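Long-range contacts in adenosine kinase, putative (PDB 3OTX), which probably transfers a phosphate from ATP to adenosine to make AMP in purine salvage, as a member of the PfkB carbohydrate kinase family: residues 93-98 and 120-125; 13-18 and 138-143. The protein carries 1 engineered substitution. One frame throughout, in Å; residues are numbered along the deposited sequence.

Interaction 1 (93-98 and 120-125); sequences ADDRYG and AGSGAC. With AP5 (bis(adenosine)-5'-pentaphosphate), chain C.
The carboxylate of D95 and the hydroxyl of S122 form the centre of this contact, where D95 is the N-cap of helix 96-108. The helix start is thereby tied to S122, on the segment that runs into strand 122-130 in the smaller sheet of this ribokinase-like fold. With CG between the backbone N and carbonyl carbon (chi1 59°), D95 can reach both G98 N and S122. OD2 takes the backbone N-H of S122 (N to OD2 2.8 Å) on the syn side, 17° out of the carboxylate plane. OD1 has two donors, which reach it from opposite faces of that plane. S122 OG gives its proton to D95 OD1 at 2.7 Å, and G98 N supplies the capping bond. The same OG accepts from A93 N at 2.9 Å, so the hydroxyl links the loop before the helix to the cap itself. Water 1 donates to both D95 OD2 and S122 O and bridges them. Beside this polar group, Y97 lays its CB against S122 CB at 3.8 Å. Its ring continues toward A124 and also touches L18 of strand 17-23. A120 O is buried here without a polar partner. The methyl carbon A93 CB lies 3.4 Å from A120 O.

Interaction 2 (13-18 and 138-143); sequences QCNPLL and ADLGAA. With AP5 (bis(adenosine)-5'-pentaphosphate), chain C.
N15 ND2 donates to AP5 N1B, on the adenine of the bound bis(adenosine)-5'-pentaphosphate, at 3.1 Å, and more weakly to F171 O, outside the two segments. The bond to the base is almost straight, with an angle of 171° at the hydrogen. The amide is also walled in from 138-143. L140 CD1 comes within 3.7 Å of N15 ND2, and the two side chains cross obliquely. A143 CB packs against N15 CB at 3.6 Å. P16 CD reaches the same methyl.

L17 carries the apolar half of the contact. Its CD1 is shared between the base, 3.6 Å from AP5 C4B, and A138 CB. Its CD2 meets L140 CD2 at 3.9 Å. L17 CD1 stands over the ring at C4B. A138 CB, near N7B and N6B, and L140 CD2, near N6B, lie on that same side of the ring plane, while N15 meets the base at its rim atom N1B. C14 SG lies 3.6 Å from AP5 C2B and also receives a weak bond from N15 N.

The second segment bends in a type II' beta turn from L140 to A143. It is closed by A143 N to L140 O at 2.9 Å. G141 is the second residue of the turn, where type II' geometry needs a positive phi, here 53°. The turn brings A143 back to N15 after L140 has met the same residue. The arrangement is that of the adenosine site of a PfkB-family kinase, where residues of strand 133-141 and of the segment entering strand 17-23 cover one face of the base and bind its N1B.

How the interactions relate
Interaction 2 is a buried contact nearer the centre of the chain, and interaction 1 is partly buried and farther out. Their centres lie 8 Å apart. Both use the smaller sheet, in which strand 122-130 lies between strands 17-23 and 133-141. Probable backbone bonds from D139 N to A124 O and from A142 N to G121 O join the two contacts, as does packing of A124 CB on L18 O. Along the chain, 93-98 and 120-125 fall inside the loop closed by interaction 2. Polar capping dominates the outer contact. Apolar side chains dominate the inner one, whose specific polar bond goes to the ligand. C125, further along, touches ribose and base of AP5 but not 93-98.

Interaction 1 (93-98 and 120-125)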
ATOM      1  N   ALA A  93      15.554 -10.822   4.592  1.00 15.23           N
ATOM      2  CA  ALA A  93      16.708 -11.687   4.826  1.00 14.26           C
ATOM      3  C   ALA A  93      17.189 -12.259   3.506  1.00 17.15           C
ATOM      4  O   ALA A  93      16.434 -12.295   2.532  1.00 15.81           O
ATOM      5  CB  ALA A  93      16.364 -12.826   5.841  1.00 15.40           C
ATOM      6  N   ASP A  94      18.436 -12.739   3.475  1.00 18.63           N
ATOM      7  CA  ASP A  94      18.978 -13.400   2.262  1.00 19.90           C
ATOM      8  C   ASP A  94      18.582 -14.876   2.281  1.00 21.47           C
ATOM      9  O   ASP A  94      19.422 -15.796   2.255  1.00 21.66           O
ATOM     10  CB  ASP A  94      20.499 -13.220   2.182  1.00 24.90           C
ATOM     11  CG  ASP A  94      21.068 -13.602   0.825  1.00 33.87           C
ATOM     12  OD1 ASP A  94      20.370 -13.442  -0.199  1.00 32.62           O
ATOM     13  OD2 ASP A  94      22.226 -14.074   0.783  1.00 40.42           O
ATOM     14  N   ASP A  95      17.280 -15.091   2.377  1.00 18.41           N
ATOM     15  CA  ASP A  95      16.692 -16.403   2.359  1.00 17.35           C
ATOM     16  C   ASP A  95      15.853 -16.610   1.103  1.00 15.49           C
ATOM     17  O   ASP A  95      15.828 -15.744   0.207  1.00 17.20           O
ATOM     18  CB  ASP A  95      15.912 -16.655   3.647  1.00 17.92           C
ATOM     19  CG  ASP A  95      14.786 -15.652   3.886  1.00 18.28           C
ATOM     20  OD1 ASP A  95      14.451 -14.843   2.985  1.00 16.44           O
ATOM     21  OD2 ASP A  95      14.238 -15.674   5.003  1.00 16.87           O
ATOM     22  N   ARG A  96      15.224 -17.783   0.988  1.00 17.61           N
ATOM     23  CA  ARG A  96      14.491 -18.097  -0.233  1.00 15.89           C
ATOM     24  C   ARG A  96      13.422 -17.051  -0.518  1.00 16.36           C
ATOM     25  O   ARG A  96      13.353 -16.524  -1.643  1.00 18.06           O
ATOM     26  CB  ARG A  96      13.919 -19.516  -0.157  1.00 19.70           C
ATOM     27  CG  ARG A  96      12.999 -19.889  -1.311  1.00 24.22           C
ATOM     28  CD  ARG A  96      13.700 -20.003  -2.644  1.00 29.84           C
ATOM     29  NE  ARG A  96      12.739 -20.089  -3.742  1.00 28.84           N
ATOM     30  CZ  ARG A  96      13.075 -20.158  -5.025  1.00 36.12           C
ATOM     31  NH1 ARG A  96      14.348 -20.170  -5.371  1.00 38.10           N
ATOM     32  NH2 ARG A  96      12.134 -20.220  -5.960  1.00 46.31           N
ATOM     33  N   TYR A  97      12.620 -16.693   0.494  1.00 15.22           N
ATOM     34  CA  TYR A  97      11.564 -15.682   0.287  1.00 12.53           C
ATOM     35  C   TYR A  97      12.140 -14.322  -0.100  1.00 11.77           C
ATOM     36  O   TYR A  97      11.635 -13.680  -1.031  1.00 13.26           O
ATOM     37  CB  TYR A  97      10.704 -15.490   1.553  1.00 16.08           C
ATOM     38  CG  TYR A  97       9.726 -16.585   1.856  1.00 17.05           C
ATOM     39  CD1 TYR A  97       9.743 -17.779   1.144  1.00 18.56           C
ATOM     40  CD2 TYR A  97       8.831 -16.456   2.911  1.00 22.52           C
ATOM     41  CE1 TYR A  97       8.854 -18.844   1.479  1.00 22.23           C
ATOM     42  CE2 TYR A  97       7.939 -17.483   3.238  1.00 23.96           C
ATOM     43  CZ  TYR A  97       7.958 -18.656   2.522  1.00 23.64           C
ATOM     44  OH  TYR A  97       7.072 -19.642   2.844  1.00 22.99           O
ATOM     45  N   GLY A  98      13.203 -13.898   0.594  1.00 13.89           N
ATOM     46  CA  GLY A  98      13.846 -12.605   0.318  1.00 12.51           C
ATOM     47  C   GLY A  98      14.395 -12.552  -1.102  1.00 13.34           C
ATOM     48  O   GLY A  98      14.194 -11.547  -1.796  1.00 13.29           O
ATOM     49  N   ALA A 120      15.866 -12.104  11.538  1.00 18.70           N
ATOM     50  CA  ALA A 120      14.637 -12.832  11.324  1.00 18.74           C
ATOM     51  C   ALA A 120      14.596 -13.140   9.843  1.00 19.19           C
ATOM     52  O   ALA A 120      15.190 -12.413   9.034  1.00 17.70           O
ATOM     53  CB  ALA A 120      13.405 -11.979  11.706  1.00 15.54           C
ATOM     54  N   GLY A 121      13.854 -14.181   9.499  1.00 19.50           N
ATOM     55  CA  GLY A 121      13.649 -14.555   8.093  1.00 17.75           C
ATOM     56  C   GLY A 121      12.762 -13.520   7.420  1.00 15.36           C
ATOM     57  O   GLY A 121      12.102 -12.743   8.097  1.00 14.54           O
ATOM     58  N   SER A 122      12.760 -13.502   6.086  1.00 13.90           N
ATOM     59  CA  SER A 122      11.901 -12.576   5.360  1.00 14.45           C
ATOM     60  C   SER A 122      10.452 -12.766   5.754  1.00 12.53           C
ATOM     61  O   SER A 122      10.009 -13.895   6.048  1.00 16.55           O
ATOM     62  CB  SER A 122      12.097 -12.766   3.852  1.00 14.34           C
ATOM     63  OG  SER A 122      13.411 -12.419   3.522  1.00 15.28           O
ATOM     64  N   GLY A 123       9.736 -11.638   5.770  1.00 13.42           N
ATOM     65  CA  GLY A 123       8.347 -11.626   6.173  1.00 13.76           C
ATOM     66  C   GLY A 123       7.414 -12.375   5.243  1.00 14.71           C
ATOM     67  O   GLY A 123       7.725 -12.608   4.070  1.00 14.22           O
ATOM     68  N   ALA A 124       6.251 -12.744   5.783  1.00 14.00           N
ATOM     69  CA  ALA A 124       5.241 -13.440   5.003  1.00 14.36           C
ATOM     70  C   ALA A 124       3.865 -12.985   5.467  1.00 14.60           C
ATOM     71  O   ALA A 124       3.698 -12.527   6.616  1.00 16.35           O
ATOM     72  CB  ALA A 124       5.380 -14.987   5.170  1.00 17.04           C
ATOM     73  N   CYS A 125       2.872 -13.147   4.602  1.00 13.65           N
ATOM     74  CA  CYS A 125       1.512 -12.753   4.951  1.00 14.29           C
ATOM     75  C   CYS A 125       0.635 -13.927   4.599  1.00 16.09           C
ATOM     76  O   CYS A 125       0.628 -14.376   3.447  1.00 16.21           O
ATOM     77  CB  CYS A 125       1.081 -11.502   4.177  1.00 14.68           C
ATOM     78  SG  CYS A 125      -0.573 -10.919   4.760  1.00 15.15           S
TER
HETATM   79  PA  AP5 C 346     -11.648  -0.937  -3.150  1.00 14.08           P
HETATM   80  O1A AP5 C 346     -12.519  -2.156  -2.862  1.00 14.78           O
HETATM   81  O2A AP5 C 346     -12.208   0.364  -2.613  1.00 15.80           O
HETATM   82  O3A AP5 C 346     -10.155  -1.066  -2.562  1.00 14.22           O
HETATM   83  PB  AP5 C 346      -9.721  -1.733  -1.158  1.00 14.59           P
HETATM   84  O1B AP5 C 346     -10.863  -1.847  -0.195  1.00 15.34           O
HETATM   85  O2B AP5 C 346      -8.506  -1.002  -0.703  1.00 16.02           O
HETATM   86  O3B AP5 C 346      -9.331  -3.180  -1.697  1.00 15.66           O
HETATM   87  PG  AP5 C 346      -9.162  -4.597  -0.992  1.00 20.12           P
HETATM   88  O1G AP5 C 346      -9.389  -5.633  -2.050  1.00 28.34           O
HETATM   89  O2G AP5 C 346     -10.124  -4.862   0.144  1.00 21.35           O
HETATM   90  O3G AP5 C 346      -7.654  -4.534  -0.632  1.00 19.99           O
HETATM   91  PD  AP5 C 346      -6.708  -5.609   0.120  1.00 19.89           P
HETATM   92  O1D AP5 C 346      -7.427  -6.880   0.534  1.00 21.05           O
HETATM   93  O2D AP5 C 346      -5.981  -4.818   1.172  1.00 20.75           O
HETATM   94  O3D AP5 C 346      -5.732  -6.035  -1.087  1.00 16.42           O
HETATM   95  PE  AP5 C 346      -4.378  -5.274  -1.526  1.00 18.91           P
HETATM   96  O1E AP5 C 346      -4.583  -3.789  -1.437  1.00 20.09           O
HETATM   97  O2E AP5 C 346      -3.898  -5.848  -2.857  1.00 21.15           O
HETATM   98  O5F AP5 C 346     -11.374  -0.909  -4.730  1.00 13.22           O
HETATM   99  C5F AP5 C 346     -10.445   0.017  -5.294  1.00 13.47           C
HETATM  100  C4F AP5 C 346     -10.787   0.227  -6.749  1.00 11.80           C
HETATM  101  O4F AP5 C 346     -10.839  -1.036  -7.426  1.00 15.07           O
HETATM  102  C3F AP5 C 346     -12.173   0.812  -7.001  1.00 14.08           C
HETATM  103  O3F AP5 C 346     -12.113   2.216  -6.956  1.00 15.69           O
HETATM  104  C2F AP5 C 346     -12.554   0.239  -8.335  1.00 17.57           C
HETATM  105  O2F AP5 C 346     -11.950   0.985  -9.363  1.00 17.61           O
HETATM  106  C1F AP5 C 346     -11.885  -1.139  -8.312  1.00 14.42           C
HETATM  107  N9A AP5 C 346     -12.779  -2.226  -7.819  1.00 15.43           N
HETATM  108  C8A AP5 C 346     -12.689  -2.893  -6.594  1.00 13.65           C
HETATM  109  N7A AP5 C 346     -13.681  -3.824  -6.557  1.00 16.39           N
HETATM  110  C5A AP5 C 346     -14.373  -3.770  -7.720  1.00 16.49           C
HETATM  111  C6A AP5 C 346     -15.427  -4.493  -8.233  1.00 22.18           C
HETATM  112  N6A AP5 C 346     -15.930  -5.555  -7.598  1.00 26.43           N
HETATM  113  N1A AP5 C 346     -15.893  -4.186  -9.489  1.00 25.29           N
HETATM  114  C2A AP5 C 346     -15.319  -3.189 -10.261  1.00 25.08           C
HETATM  115  N3A AP5 C 346     -14.257  -2.481  -9.740  1.00 18.78           N
HETATM  116  C4A AP5 C 346     -13.781  -2.777  -8.515  1.00 17.69           C
HETATM  117  O5J AP5 C 346      -3.324  -5.678  -0.357  1.00 19.13           O
HETATM  118  C5J AP5 C 346      -2.978  -7.038  -0.162  1.00 17.96           C
HETATM  119  C4J AP5 C 346      -1.534  -7.006   0.310  1.00 11.65           C
HETATM  120  O4J AP5 C 346      -1.451  -6.506   1.654  1.00 15.56           O
HETATM  121  C3J AP5 C 346      -0.889  -8.392   0.415  1.00 12.83           C
HETATM  122  O3J AP5 C 346      -0.003  -8.542  -0.694  1.00 14.33           O
HETATM  123  C2J AP5 C 346      -0.171  -8.389   1.774  1.00 14.02           C
HETATM  124  O2J AP5 C 346       1.168  -8.865   1.713  1.00 14.13           O
HETATM  125  C1J AP5 C 346      -0.202  -6.925   2.142  1.00 14.74           C
HETATM  126  N9B AP5 C 346      -0.088  -6.678   3.587  1.00 10.32           N
HETATM  127  C8B AP5 C 346      -0.938  -7.166   4.541  1.00 11.93           C
HETATM  128  N7B AP5 C 346      -0.463  -6.749   5.744  1.00 14.87           N
HETATM  129  C5B AP5 C 346       0.669  -6.004   5.544  1.00  9.35           C
HETATM  130  C6B AP5 C 346       1.538  -5.336   6.415  1.00 10.20           C
HETATM  131  N6B AP5 C 346       1.439  -5.384   7.753  1.00 11.62           N
HETATM  132  N1B AP5 C 346       2.607  -4.712   5.833  1.00 11.27           N
HETATM  133  C2B AP5 C 346       2.808  -4.615   4.475  1.00 11.88           C
HETATM  134  N3B AP5 C 346       1.977  -5.311   3.621  1.00 11.58           N
HETATM  135  C4B AP5 C 346       0.905  -5.959   4.168  1.00  9.40           C
HETATM  136  O   HOH W   1      11.406 -16.110   5.290  1.00 26.10           O

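Interaction 2 (13-18 and 138-143)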
ATOM      1  N   GLN A  13       8.212   2.903   0.252  1.00 10.93           N
ATOM      2  CA  GLN A  13       8.737   2.157   1.407  1.00  9.30           C
ATOM      3  C   GLN A  13       7.599   1.402   2.061  1.00 10.52           C
ATOM      4  O   GLN A  13       6.492   1.946   2.285  1.00 11.73           O
ATOM      5  CB  GLN A  13       9.438   3.117   2.391  1.00 10.87           C
ATOM      6  CG  GLN A  13      10.043   2.415   3.633  1.00 11.02           C
ATOM      7  CD  GLN A  13      11.145   3.212   4.311  1.00 14.62           C
ATOM      8  OE1 GLN A  13      11.349   3.107   5.545  1.00 18.01           O
ATOM      9  NE2 GLN A  13      11.879   3.977   3.537  1.00 10.94           N
ATOM     10  N   CYS A  14       7.876   0.132   2.375  1.00 11.46           N
ATOM     11  CA  CYS A  14       6.874  -0.714   3.021  1.00 11.42           C
ATOM     12  C   CYS A  14       7.614  -1.956   3.558  1.00 10.65           C
ATOM     13  O   CYS A  14       8.856  -1.950   3.742  1.00 12.00           O
ATOM     14  CB  CYS A  14       5.788  -1.074   1.987  1.00 11.76           C
ATOM     15  SG  CYS A  14       4.302  -1.869   2.643  1.00 12.44           S
ATOM     16  N   ASN A  15       6.838  -2.993   3.844  1.00 11.64           N
ATOM     17  CA  ASN A  15       7.332  -4.264   4.392  1.00 10.03           C
ATOM     18  C   ASN A  15       7.223  -5.321   3.320  1.00 11.46           C
ATOM     19  O   ASN A  15       6.106  -5.653   2.897  1.00 12.07           O
ATOM     20  CB  ASN A  15       6.421  -4.662   5.557  1.00 12.54           C
ATOM     21  CG  ASN A  15       6.310  -3.558   6.609  1.00 14.79           C
ATOM     22  OD1 ASN A  15       7.317  -2.962   6.977  1.00 15.01           O
ATOM     23  ND2 ASN A  15       5.075  -3.287   7.120  1.00 12.58           N
ATOM     24  N   PRO A  16       8.367  -5.831   2.826  1.00 12.45           N
ATOM     25  CA  PRO A  16       8.279  -6.772   1.714  1.00 13.15           C
ATOM     26  C   PRO A  16       7.910  -8.150   2.285  1.00 12.88           C
ATOM     27  O   PRO A  16       8.598  -8.657   3.175  1.00 14.56           O
ATOM     28  CB  PRO A  16       9.691  -6.746   1.095  1.00 14.38           C
ATOM     29  CG  PRO A  16      10.588  -6.201   2.167  1.00 12.40           C
ATOM     30  CD  PRO A  16       9.748  -5.337   3.060  1.00 14.49           C
ATOM     31  N   LEU A  17       6.771  -8.688   1.856  1.00 11.41           N
ATOM     32  CA  LEU A  17       6.281  -9.942   2.429  1.00 12.64           C
ATOM     33  C   LEU A  17       5.985 -10.920   1.319  1.00 11.69           C
ATOM     34  O   LEU A  17       5.506 -10.503   0.262  1.00 13.39           O
ATOM     35  CB  LEU A  17       4.969  -9.702   3.197  1.00 11.86           C
ATOM     36  CG  LEU A  17       4.925  -8.576   4.216  1.00 12.15           C
ATOM     37  CD1 LEU A  17       3.484  -8.440   4.753  1.00 13.16           C
ATOM     38  CD2 LEU A  17       5.908  -8.885   5.361  1.00 14.03           C
ATOM     39  N   LEU A  18       6.267 -12.198   1.539  1.00 12.88           N
ATOM     40  CA  LEU A  18       5.787 -13.228   0.638  1.00 13.99           C
ATOM     41  C   LEU A  18       4.363 -13.630   1.024  1.00 13.58           C
ATOM     42  O   LEU A  18       4.104 -14.021   2.184  1.00 15.08           O
ATOM     43  CB  LEU A  18       6.711 -14.451   0.720  1.00 15.54           C
ATOM     44  CG  LEU A  18       6.381 -15.409  -0.447  1.00 22.10           C
ATOM     45  CD1 LEU A  18       7.236 -15.088  -1.718  1.00 22.85           C
ATOM     46  CD2 LEU A  18       6.375 -16.875  -0.090  1.00 31.44           C
ATOM     47  N   ALA A 138      -0.246 -10.792   8.824  1.00 14.06           N
ATOM     48  CA  ALA A 138       1.120 -10.428   8.384  1.00 14.98           C
ATOM     49  C   ALA A 138       2.134 -10.724   9.482  1.00 15.16           C
ATOM     50  O   ALA A 138       1.999 -10.211  10.612  1.00 15.89           O
ATOM     51  CB  ALA A 138       1.172  -8.934   8.017  1.00 14.12           C
ATOM     52  N   ASP A 139       3.140 -11.545   9.158  1.00 14.15           N
ATOM     53  CA  ASP A 139       4.274 -11.831  10.032  1.00 13.34           C
ATOM     54  C   ASP A 139       5.466 -11.116   9.449  1.00 14.89           C
ATOM     55  O   ASP A 139       6.097 -11.601   8.496  1.00 15.28           O
ATOM     56  CB  ASP A 139       4.469 -13.343  10.086  1.00 15.56           C
ATOM     57  CG  ASP A 139       5.674 -13.755  10.897  1.00 25.27           C
ATOM     58  OD1 ASP A 139       6.296 -12.889  11.540  1.00 22.92           O
ATOM     59  OD2 ASP A 139       5.986 -14.958  10.896  1.00 29.68           O
ATOM     60  N   LEU A 140       5.735  -9.895   9.935  1.00 14.18           N
ATOM     61  CA  LEU A 140       6.733  -9.055   9.287  1.00 13.26           C
ATOM     62  C   LEU A 140       8.146  -9.642   9.215  1.00 13.49           C
ATOM     63  O   LEU A 140       8.869  -9.321   8.275  1.00 14.68           O
ATOM     64  CB  LEU A 140       6.811  -7.672   9.910  1.00 13.79           C
ATOM     65  CG  LEU A 140       5.556  -6.788   9.821  1.00 18.84           C
ATOM     66  CD1 LEU A 140       5.856  -5.279  10.128  1.00 17.09           C
ATOM     67  CD2 LEU A 140       4.805  -6.918   8.551  1.00 24.47           C
ATOM     68  N   GLY A 141       8.547 -10.410  10.228  1.00 15.93           N
ATOM     69  CA  GLY A 141       9.902 -10.982  10.225  1.00 15.05           C
ATOM     70  C   GLY A 141      10.943  -9.890  10.002  1.00 15.52           C
ATOM     71  O   GLY A 141      10.940  -8.846  10.689  1.00 14.56           O
ATOM     72  N   ALA A 142      11.794 -10.120   9.009  1.00 15.29           N
ATOM     73  CA  ALA A 142      12.857  -9.192   8.676  1.00 15.45           C
ATOM     74  C   ALA A 142      12.345  -7.758   8.477  1.00 14.15           C
ATOM     75  O   ALA A 142      13.073  -6.796   8.751  1.00 14.21           O
ATOM     76  CB  ALA A 142      13.571  -9.682   7.440  1.00 16.19           C
ATOM     77  N   ALA A 143      11.117  -7.589   7.973  1.00 13.24           N
ATOM     78  CA  ALA A 143      10.641  -6.242   7.651  1.00 16.93           C
ATOM     79  C   ALA A 143      10.593  -5.357   8.897  1.00 15.36           C
ATOM     80  O   ALA A 143      10.765  -4.147   8.817  1.00 16.15           O
ATOM     81  CB  ALA A 143       9.281  -6.280   6.930  1.00 13.42           C
TER
HETATM   82  PA  AP5 C 346     -11.648  -0.937  -3.150  1.00 14.08           P
HETATM   83  O1A AP5 C 346     -12.519  -2.156  -2.862  1.00 14.78           O
HETATM   84  O2A AP5 C 346     -12.208   0.364  -2.613  1.00 15.80           O
HETATM   85  O3A AP5 C 346     -10.155  -1.066  -2.562  1.00 14.22           O
HETATM   86  PB  AP5 C 346      -9.721  -1.733  -1.158  1.00 14.59           P
HETATM   87  O1B AP5 C 346     -10.863  -1.847  -0.195  1.00 15.34           O
HETATM   88  O2B AP5 C 346      -8.506  -1.002  -0.703  1.00 16.02           O
HETATM   89  O3B AP5 C 346      -9.331  -3.180  -1.697  1.00 15.66           O
HETATM   90  PG  AP5 C 346      -9.162  -4.597  -0.992  1.00 20.12           P
HETATM   91  O1G AP5 C 346      -9.389  -5.633  -2.050  1.00 28.34           O
HETATM   92  O2G AP5 C 346     -10.124  -4.862   0.144  1.00 21.35           O
HETATM   93  O3G AP5 C 346      -7.654  -4.534  -0.632  1.00 19.99           O
HETATM   94  PD  AP5 C 346      -6.708  -5.609   0.120  1.00 19.89           P
HETATM   95  O1D AP5 C 346      -7.427  -6.880   0.534  1.00 21.05           O
HETATM   96  O2D AP5 C 346      -5.981  -4.818   1.172  1.00 20.75           O
HETATM   97  O3D AP5 C 346      -5.732  -6.035  -1.087  1.00 16.42           O
HETATM   98  PE  AP5 C 346      -4.378  -5.274  -1.526  1.00 18.91           P
HETATM   99  O1E AP5 C 346      -4.583  -3.789  -1.437  1.00 20.09           O
HETATM  100  O2E AP5 C 346      -3.898  -5.848  -2.857  1.00 21.15           O
HETATM  101  O5F AP5 C 346     -11.374  -0.909  -4.730  1.00 13.22           O
HETATM  102  C5F AP5 C 346     -10.445   0.017  -5.294  1.00 13.47           C
HETATM  103  C4F AP5 C 346     -10.787   0.227  -6.749  1.00 11.80           C
HETATM  104  O4F AP5 C 346     -10.839  -1.036  -7.426  1.00 15.07           O
HETATM  105  C3F AP5 C 346     -12.173   0.812  -7.001  1.00 14.08           C
HETATM  106  O3F AP5 C 346     -12.113   2.216  -6.956  1.00 15.69           O
HETATM  107  C2F AP5 C 346     -12.554   0.239  -8.335  1.00 17.57           C
HETATM  108  O2F AP5 C 346     -11.950   0.985  -9.363  1.00 17.61           O
HETATM  109  C1F AP5 C 346     -11.885  -1.139  -8.312  1.00 14.42           C
HETATM  110  N9A AP5 C 346     -12.779  -2.226  -7.819  1.00 15.43           N
HETATM  111  C8A AP5 C 346     -12.689  -2.893  -6.594  1.00 13.65           C
HETATM  112  N7A AP5 C 346     -13.681  -3.824  -6.557  1.00 16.39           N
HETATM  113  C5A AP5 C 346     -14.373  -3.770  -7.720  1.00 16.49           C
HETATM  114  C6A AP5 C 346     -15.427  -4.493  -8.233  1.00 22.18           C
HETATM  115  N6A AP5 C 346     -15.930  -5.555  -7.598  1.00 26.43           N
HETATM  116  N1A AP5 C 346     -15.893  -4.186  -9.489  1.00 25.29           N
HETATM  117  C2A AP5 C 346     -15.319  -3.189 -10.261  1.00 25.08           C
HETATM  118  N3A AP5 C 346     -14.257  -2.481  -9.740  1.00 18.78           N
HETATM  119  C4A AP5 C 346     -13.781  -2.777  -8.515  1.00 17.69           C
HETATM  120  O5J AP5 C 346      -3.324  -5.678  -0.357  1.00 19.13           O
HETATM  121  C5J AP5 C 346      -2.978  -7.038  -0.162  1.00 17.96           C
HETATM  122  C4J AP5 C 346      -1.534  -7.006   0.310  1.00 11.65           C
HETATM  123  O4J AP5 C 346      -1.451  -6.506   1.654  1.00 15.56           O
HETATM  124  C3J AP5 C 346      -0.889  -8.392   0.415  1.00 12.83           C
HETATM  125  O3J AP5 C 346      -0.003  -8.542  -0.694  1.00 14.33           O
HETATM  126  C2J AP5 C 346      -0.171  -8.389   1.774  1.00 14.02           C
HETATM  127  O2J AP5 C 346       1.168  -8.865   1.713  1.00 14.13           O
HETATM  128  C1J AP5 C 346      -0.202  -6.925   2.142  1.00 14.74           C
HETATM  129  N9B AP5 C 346      -0.088  -6.678   3.587  1.00 10.32           N
HETATM  130  C8B AP5 C 346      -0.938  -7.166   4.541  1.00 11.93           C
HETATM  131  N7B AP5 C 346      -0.463  -6.749   5.744  1.00 14.87           N
HETATM  132  C5B AP5 C 346       0.669  -6.004   5.544  1.00  9.35           C
HETATM  133  C6B AP5 C 346       1.538  -5.336   6.415  1.00 10.20           C
HETATM  134  N6B AP5 C 346       1.439  -5.384   7.753  1.00 11.62           N
HETATM  135  N1B AP5 C 346       2.607  -4.712   5.833  1.00 11.27           N
HETATM  136  C2B AP5 C 346       2.808  -4.615   4.475  1.00 11.88           C
HETATM  137  N3B AP5 C 346       1.977  -5.311   3.621  1.00 11.58           N
HETATM  138  C4B AP5 C 346       0.905  -5.959   4.168  1.00  9.40           C
HETATM  139  O   HOH W   2      10.772  -3.330   5.826  1.00 13.59           O